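Anti-sigma-E factor RseA (Escherichia coli, PDB 3M4W) holds the extracytoplasmic function sigma factor sigma-E inactive until regulated intramembrane proteolysis, triggered by an extracytoplasmic signal, releases it. Local coordinates at residues Leu57-Tyr60 with Glu61-Arg64. Sequence-based numbering, arbitrary orientation.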
loop_
_atom_site.group_PDB
_atom_site.type_symbol
_atom_site.label_atom_id
_atom_site.label_comp_id
_atom_site.label_asym_id
_atom_site.label_seq_id
_atom_site.Cartn_x
_atom_site.Cartn_y
_atom_site.Cartn_z
ATOM N N LEU E 57 16.720 4.955 20.817
ATOM C CA LEU E 57 16.123 4.824 19.501
ATOM C C LEU E 57 15.634 6.182 18.996
ATOM O O LEU E 57 15.971 6.603 17.889
ATOM C CB LEU E 57 14.954 3.837 19.560
ATOM C CG LEU E 57 14.485 3.225 18.238
ATOM C CD1 LEU E 57 15.621 2.408 17.627
ATOM C CD2 LEU E 57 13.263 2.347 18.480
ATOM N N GLN E 58 14.844 6.873 19.811
ATOM C CA GLN E 58 14.327 8.168 19.404
ATOM C C GLN E 58 15.382 9.272 19.460
ATOM O O GLN E 58 15.155 10.381 18.987
ATOM C CB GLN E 58 13.110 8.548 20.249
ATOM C CG GLN E 58 13.404 8.727 21.713
ATOM C CD GLN E 58 12.353 9.566 22.400
ATOM O OE1 GLN E 58 11.275 9.082 22.751
ATOM N NE2 GLN E 58 12.658 10.845 22.584
ATOM N N ASP E 59 16.540 8.978 20.036
ATOM C CA ASP E 59 17.602 9.975 20.074
ATOM C C ASP E 59 18.356 9.861 18.756
ATOM O O ASP E 59 18.914 10.838 18.245
ATOM C CB ASP E 59 18.558 9.722 21.230
ATOM C CG ASP E 59 19.665 10.753 21.291
ATOM O OD1 ASP E 59 19.359 11.954 21.450
ATOM O OD2 ASP E 59 20.842 10.363 21.169
ATOM N N TYR E 60 18.374 8.645 18.217
ATOM C CA TYR E 60 19.012 8.371 16.933
ATOM C C TYR E 60 18.221 9.134 15.868
ATOM O O TYR E 60 18.794 9.765 14.984
ATOM C CB TYR E 60 18.966 6.865 16.634
ATOM C CG TYR E 60 19.043 6.511 15.162
ATOM C CD1 TYR E 60 20.219 6.667 14.447
ATOM C CD2 TYR E 60 17.925 6.038 14.485
ATOM C CE1 TYR E 60 20.282 6.364 13.093
ATOM C CE2 TYR E 60 17.976 5.733 13.127
ATOM C CZ TYR E 60 19.153 5.899 12.439
ATOM O OH TYR E 60 19.198 5.623 11.090
ATOM N N GLU E 61 16.895 9.076 15.973
ATOM C CA GLU E 61 16.032 9.746 15.016
ATOM C C GLU E 61 16.219 11.256 15.114
ATOM O O GLU E 61 16.426 11.923 14.102
ATOM C CB GLU E 61 14.564 9.387 15.270
ATOM C CG GLU E 61 14.168 7.949 14.916
ATOM C CD GLU E 61 14.536 7.564 13.491
ATOM O OE1 GLU E 61 14.488 8.437 12.598
ATOM O OE2 GLU E 61 14.867 6.383 13.258
ATOM N N LEU E 62 16.146 11.778 16.339
ATOM C CA LEU E 62 16.306 13.210 16.610
ATOM C C LEU E 62 17.588 13.697 15.948
ATOM O O LEU E 62 17.613 14.749 15.319
ATOM C CB LEU E 62 16.393 13.456 18.121
ATOM C CG LEU E 62 15.789 14.715 18.770
ATOM C CD1 LEU E 62 16.634 15.062 19.995
ATOM C CD2 LEU E 62 15.763 15.903 17.810
ATOM N N GLN E 63 18.645 12.902 16.088
ATOM C CA GLN E 63 19.967 13.192 15.525
ATOM C C GLN E 63 19.948 13.218 13.997
ATOM O O GLN E 63 20.518 14.126 13.376
ATOM C CB GLN E 63 20.963 12.123 15.976
ATOM C CG GLN E 63 22.267 12.631 16.553
ATOM C CD GLN E 63 22.288 12.573 18.069
ATOM O OE1 GLN E 63 23.354 12.490 18.679
ATOM N NE2 GLN E 63 21.107 12.620 18.686
ATOM N N ARG E 64 19.315 12.208 13.399
ATOM C CA ARG E 64 19.218 12.095 11.940
ATOM C C ARG E 64 18.689 13.365 11.297
ATOM O O ARG E 64 19.150 13.775 10.234
ATOM C CB ARG E 64 18.280 10.950 11.538
ATOM C CG ARG E 64 18.857 9.565 11.665
ATOM C CD ARG E 64 18.235 8.648 10.621
ATOM N NE ARG E 64 16.787 8.491 10.780
ATOM C CZ ARG E 64 15.940 8.486 9.759
ATOM N NH1 ARG E 64 16.408 8.635 8.526
ATOM N NH2 ARG E 64 14.637 8.343 9.964
#
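Tyr60 holds CG anti to the backbone N (chi1 156°), and its ring leans outward and slightly toward the C-terminal end of the helix; one turn later, chi1 -77° sets Arg64 CG over that ring, and the bend at chi3 swings NE and the guanidinium round to the Glu61 carboxylate. The pair illustrates i to i+4 packing on an alpha helix, here helix 50-66 of the periplasmic domain, within the primary binding site for RseB. Arg64 CG makes a CH-pi contact 4.0 Å from the centroid of the Tyr60 ring, displaced toward the rim. Glu61 approaches the same ring at its edge, OE2 lying 3.2 Å from Tyr60 CE2, with carboxylate and ring planes 86° apart. The backbone repeats the spacing: Arg64 N donates to Tyr60 O over 3.0 Å. A basic side chain of the chain of another protein forms a salt bridge with Glu61 OE2, an acidic one with Arg64 NH2, and a backbone group of that chain is hydrogen-bonded to Tyr60 OH. Arg65 also bridges Glu61 OE1. That oxygen receives Arg64 side-on: NH2 reaches Glu61 OE1 on its syn lone pair at 2.6 Å, and NE meets OE1 from above the carboxylate plane at 2.9 Å.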